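Local coordinates for protein ferulic acid decarboxylase 1 (Candida dubliniensis, PDB 4ZAD) that probably catalyses the reversible decarboxylation of cinnamic, p-coumaric and ferulic acids to the matching vinyl aromatics, using a prenylated FMN cofactor and manganese, at residues T27-P31 / F52-K56; D104-R110 / A340-Y344. All coordinates share one frame; numbering follows the deposited sequence.

Contact 1 of 2, residues T27-P31 / F52-K56; sequences TEVDP and FNNLK
Thr27 and Asn54 are joined through a water: it accepts from Asn54 N at 2.8 Å and donates a weak bond to Thr27 O. The Thr27 hydroxyl turns elsewhere and bonds to Lys510 O of the second subunit. At Glu28 the CA-H points at Asn54 O, with CA 3.2 Å from that oxygen. The amide of Asn54 lies beside the Glu28 backbone, and its ND2 bonds to Asp26 O. The Glu28 side chain is extended, with CG anti to N (chi1 -170°). This lays its carboxylate over the Lys56 methylenes, OE2 3.5 Å from Lys56 CD, but not on NZ. Val29 forms a single parallel-type bridge with Leu55. It continues the pairing of the parallel strands 22-25 and 49-52, which helix 34-45 connects in a beta-alpha-beta crossover. Val29 N gives its hydrogen to Asn54 O (3.1 Å), so that one oxygen serves both Glu28 CA-H and Val29 N-H. Val29 O closes the bridge by accepting from Lys56 N at 2.9 Å. The Val29 and Phe52 side chains meet at about a right angle, Val29 CG1 4.0 Å from Phe52 CE2, and both rest on Ile38. Asp30 runs alongside Lys56, pointing the same way. Its OD2 stays 4.5 Å from Lys56 NZ, beyond a salt bridge. Pro31 sets its ring carbon CD 3.5 Å from Lys56 O and more loosely against Leu55 CD2.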
# COMPACT_ATOMS: atom_id res chain seq x y z
N THR A 27 -25.53 3.26 -26.64
CA THR A 27 -26.13 1.92 -26.47
C THR A 27 -27.00 1.81 -25.22
O THR A 27 -26.60 2.20 -24.12
CB THR A 27 -25.03 0.85 -26.31
OG1 THR A 27 -24.07 1.02 -27.34
CG2 THR A 27 -25.61 -0.55 -26.34
N GLU A 28 -28.17 1.22 -25.36
CA GLU A 28 -29.04 1.13 -24.20
C GLU A 28 -28.32 0.41 -23.06
O GLU A 28 -27.81 -0.70 -23.22
CB GLU A 28 -30.37 0.45 -24.52
CG GLU A 28 -31.34 0.58 -23.36
CD GLU A 28 -32.61 -0.25 -23.54
OE1 GLU A 28 -33.50 0.22 -24.29
OE2 GLU A 28 -32.70 -1.35 -22.91
N VAL A 29 -28.31 1.08 -21.90
CA VAL A 29 -27.75 0.54 -20.65
C VAL A 29 -28.84 0.58 -19.60
O VAL A 29 -29.64 1.53 -19.57
CB VAL A 29 -26.53 1.38 -20.20
CG1 VAL A 29 -25.98 0.90 -18.85
CG2 VAL A 29 -25.47 1.38 -21.30
N ASP A 30 -28.88 -0.45 -18.76
CA ASP A 30 -29.98 -0.65 -17.79
C ASP A 30 -29.57 -0.00 -16.49
O ASP A 30 -28.49 -0.26 -16.00
CB ASP A 30 -30.27 -2.16 -17.57
CG ASP A 30 -31.58 -2.42 -16.80
OD1 ASP A 30 -32.27 -1.48 -16.37
OD2 ASP A 30 -31.95 -3.60 -16.60
N PRO A 31 -30.44 0.86 -15.95
CA PRO A 31 -30.21 1.45 -14.61
C PRO A 31 -30.03 0.41 -13.50
O PRO A 31 -29.29 0.63 -12.52
CB PRO A 31 -31.48 2.26 -14.36
CG PRO A 31 -31.96 2.64 -15.74
CD PRO A 31 -31.49 1.58 -16.69
N PHE A 52 -24.08 8.69 -20.32
CA PHE A 52 -25.06 7.73 -20.74
C PHE A 52 -26.21 8.47 -21.34
O PHE A 52 -27.02 9.05 -20.61
CB PHE A 52 -25.60 6.98 -19.54
CG PHE A 52 -24.61 6.12 -18.87
CD1 PHE A 52 -23.85 6.60 -17.84
CD2 PHE A 52 -24.44 4.80 -19.28
CE1 PHE A 52 -22.95 5.80 -17.23
CE2 PHE A 52 -23.55 4.01 -18.66
CZ PHE A 52 -22.80 4.50 -17.64
N ASN A 53 -26.29 8.46 -22.68
CA ASN A 53 -27.39 9.12 -23.40
C ASN A 53 -28.64 8.24 -23.56
O ASN A 53 -29.73 8.76 -23.77
CB ASN A 53 -26.93 9.57 -24.78
CG ASN A 53 -25.79 10.59 -24.76
OD1 ASN A 53 -24.98 10.61 -25.69
ND2 ASN A 53 -25.73 11.44 -23.74
N ASN A 54 -28.50 6.92 -23.49
CA ASN A 54 -29.61 6.01 -23.80
C ASN A 54 -29.80 5.02 -22.68
O ASN A 54 -29.31 3.92 -22.75
CB ASN A 54 -29.36 5.30 -25.15
CG ASN A 54 -30.58 4.47 -25.65
OD1 ASN A 54 -31.67 4.45 -25.06
ND2 ASN A 54 -30.37 3.78 -26.77
N LEU A 55 -30.48 5.46 -21.64
CA LEU A 55 -30.79 4.62 -20.49
C LEU A 55 -32.10 3.86 -20.76
O LEU A 55 -32.93 4.33 -21.56
CB LEU A 55 -30.92 5.48 -19.23
CG LEU A 55 -29.61 5.90 -18.53
CD1 LEU A 55 -29.91 6.82 -17.34
CD2 LEU A 55 -28.83 4.69 -18.05
N LYS A 56 -32.27 2.68 -20.15
CA LYS A 56 -33.48 1.90 -20.34
C LYS A 56 -34.56 2.51 -19.49
O LYS A 56 -34.45 2.53 -18.27
CB LYS A 56 -33.32 0.42 -19.95
CG LYS A 56 -34.61 -0.45 -20.16
CD LYS A 56 -34.36 -1.96 -19.92
CE LYS A 56 -35.65 -2.83 -19.83
NZ LYS A 56 -36.03 -3.24 -18.40
O HOH W 1 -26.42 5.19 -22.68

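Contact 2 of 2, residues D104-R110 / A340-Y344; sequences DFLVANR and AETKY
Arg110, Tyr344 and Val107 carry most of this helix-helix packing. Helix 99-108 meets helix 334-347 with local axes 8.9 Å apart and crossing at -50°. Arg110 follows the helical residues 104-108. Its CB lies over one face of the Tyr344 ring, 3.5 Å from the centroid, in a CH-pi contact. The side chain bends at chi2 (-75°) and again at chi3, which brings the guanidinium back over Tyr344. The guanidinium passes the CD2 side of the ring: Tyr344 CD2 lies over its face, offset toward the rim, the two planes 47° apart. The same group grips Glu341 side-on through NE and NH2 in a salt bridge. Arg110 NE meets the syn lone pair of Glu341 OE1 at 2.7 Å, nearly straight and in the guanidinium plane. The NH2 bond to Glu341 OE2 is more bent, at 3.0 Å. Two bonds and the ring would hold the guanidinium against rotation. The side chain of Glu341 is about 8 Å from the bound prenylated flavin, so this ion pair lies near the cofactor pocket.

Val107 fills the middle of the crossing. Its CG2 lies 3.5 Å from Ala340 O and also touches Lys343 CB. Beside it, Leu106 CD1 packs on Ala340 CB. At the far edge Lys343 NZ is shared between two carboxylates: Asp358 OD1 and Asp104 OD1, the latter 2.9 Å away.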
# COMPACT_ATOMS: atom_id res chain seq x y z
N ASP A 104 -3.66 23.45 -2.36
CA ASP A 104 -3.14 24.79 -1.96
C ASP A 104 -4.06 25.90 -2.42
O ASP A 104 -4.21 26.91 -1.73
CB ASP A 104 -1.68 25.06 -2.41
CG ASP A 104 -0.67 24.03 -1.85
OD1 ASP A 104 -0.94 23.47 -0.75
OD2 ASP A 104 0.35 23.76 -2.55
N PHE A 105 -4.69 25.69 -3.56
CA PHE A 105 -5.63 26.67 -4.09
C PHE A 105 -6.86 26.85 -3.16
O PHE A 105 -7.27 27.99 -2.90
CB PHE A 105 -6.03 26.29 -5.50
CG PHE A 105 -6.97 27.26 -6.14
CD1 PHE A 105 -6.52 28.51 -6.56
CD2 PHE A 105 -8.31 26.94 -6.31
CE1 PHE A 105 -7.41 29.42 -7.17
CE2 PHE A 105 -9.21 27.84 -6.89
CZ PHE A 105 -8.76 29.09 -7.33
N LEU A 106 -7.42 25.74 -2.67
CA LEU A 106 -8.53 25.78 -1.73
C LEU A 106 -8.08 26.42 -0.41
O LEU A 106 -8.69 27.35 0.07
CB LEU A 106 -9.10 24.38 -1.48
CG LEU A 106 -9.72 23.60 -2.65
CD1 LEU A 106 -9.65 22.08 -2.40
CD2 LEU A 106 -11.18 24.05 -3.02
N VAL A 107 -7.01 25.93 0.18
CA VAL A 107 -6.45 26.57 1.36
C VAL A 107 -6.25 28.08 1.14
O VAL A 107 -6.65 28.90 1.97
CB VAL A 107 -5.12 25.88 1.78
CG1 VAL A 107 -4.33 26.72 2.79
CG2 VAL A 107 -5.43 24.47 2.33
N ALA A 108 -5.65 28.44 0.01
CA ALA A 108 -5.33 29.84 -0.29
C ALA A 108 -6.57 30.70 -0.25
O ALA A 108 -6.51 31.85 0.20
CB ALA A 108 -4.67 29.94 -1.62
N ASN A 109 -7.69 30.14 -0.69
CA ASN A 109 -8.95 30.89 -0.80
C ASN A 109 -9.91 30.76 0.41
O ASN A 109 -11.06 31.22 0.36
CB ASN A 109 -9.63 30.54 -2.13
CG ASN A 109 -8.98 31.26 -3.35
OD1 ASN A 109 -9.41 32.35 -3.73
ND2 ASN A 109 -7.98 30.62 -3.96
N ARG A 110 -9.41 30.19 1.51
CA ARG A 110 -10.19 30.03 2.75
C ARG A 110 -10.29 31.27 3.67
O ARG A 110 -11.12 31.31 4.54
CB ARG A 110 -9.71 28.79 3.55
CG ARG A 110 -10.43 27.49 3.14
CD ARG A 110 -11.85 27.41 3.67
NE ARG A 110 -11.85 27.02 5.06
CZ ARG A 110 -12.04 27.83 6.11
NH1 ARG A 110 -12.31 29.11 5.96
NH2 ARG A 110 -11.99 27.33 7.34
N ALA A 340 -7.77 19.17 2.52
CA ALA A 340 -7.70 20.59 2.30
C ALA A 340 -8.20 21.36 3.51
O ALA A 340 -7.50 22.24 4.00
CB ALA A 340 -8.46 20.97 1.08
N GLU A 341 -9.38 21.05 4.03
CA GLU A 341 -9.78 21.79 5.21
C GLU A 341 -8.82 21.57 6.40
O GLU A 341 -8.54 22.50 7.13
CB GLU A 341 -11.22 21.51 5.60
CG GLU A 341 -11.74 22.35 6.79
CD GLU A 341 -12.08 23.80 6.47
OE1 GLU A 341 -11.69 24.32 5.40
OE2 GLU A 341 -12.73 24.46 7.31
N THR A 342 -8.28 20.37 6.58
CA THR A 342 -7.41 20.15 7.72
C THR A 342 -6.09 20.93 7.55
O THR A 342 -5.48 21.39 8.54
CB THR A 342 -7.15 18.68 7.94
OG1 THR A 342 -8.41 17.97 7.99
CG2 THR A 342 -6.39 18.47 9.26
N LYS A 343 -5.66 21.11 6.30
CA LYS A 343 -4.47 21.91 6.02
C LYS A 343 -4.79 23.33 6.44
O LYS A 343 -4.05 23.93 7.16
CB LYS A 343 -4.09 21.88 4.54
CG LYS A 343 -2.63 21.80 4.27
CD LYS A 343 -1.80 23.03 4.64
CE LYS A 343 -0.52 23.16 3.68
NZ LYS A 343 -0.84 23.04 2.16
N TYR A 344 -5.94 23.86 6.00
CA TYR A 344 -6.28 25.20 6.35
C TYR A 344 -6.26 25.37 7.86
O TYR A 344 -5.52 26.17 8.39
CB TYR A 344 -7.59 25.70 5.74
CG TYR A 344 -7.85 27.12 6.18
CD1 TYR A 344 -7.10 28.19 5.67
CD2 TYR A 344 -8.77 27.40 7.18
CE1 TYR A 344 -7.29 29.50 6.13
CE2 TYR A 344 -8.96 28.69 7.64
CZ TYR A 344 -8.23 29.73 7.12
OH TYR A 344 -8.46 31.01 7.59

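The two contacts share no helix or strand and do not touch; their centres are about 39 Å apart, on opposite sides of the chain's centre. Contact 1 is the more peripheral, with exposed residues at its edge and the second subunit packing on it. It joins two loops of the N-terminal region by backbone bonds, and its opposite charges do not pair. Contact 2 lies deeper, its centre about 14 Å from the chain's centre, against about 26 Å for contact 1, and touches no other chain. It brings helix 99-108 onto helix 334-347, in the part of the chain matching the UbiD C-terminal family. Side chains do the work there, through two salt bridges, a ring contact and apolar packing.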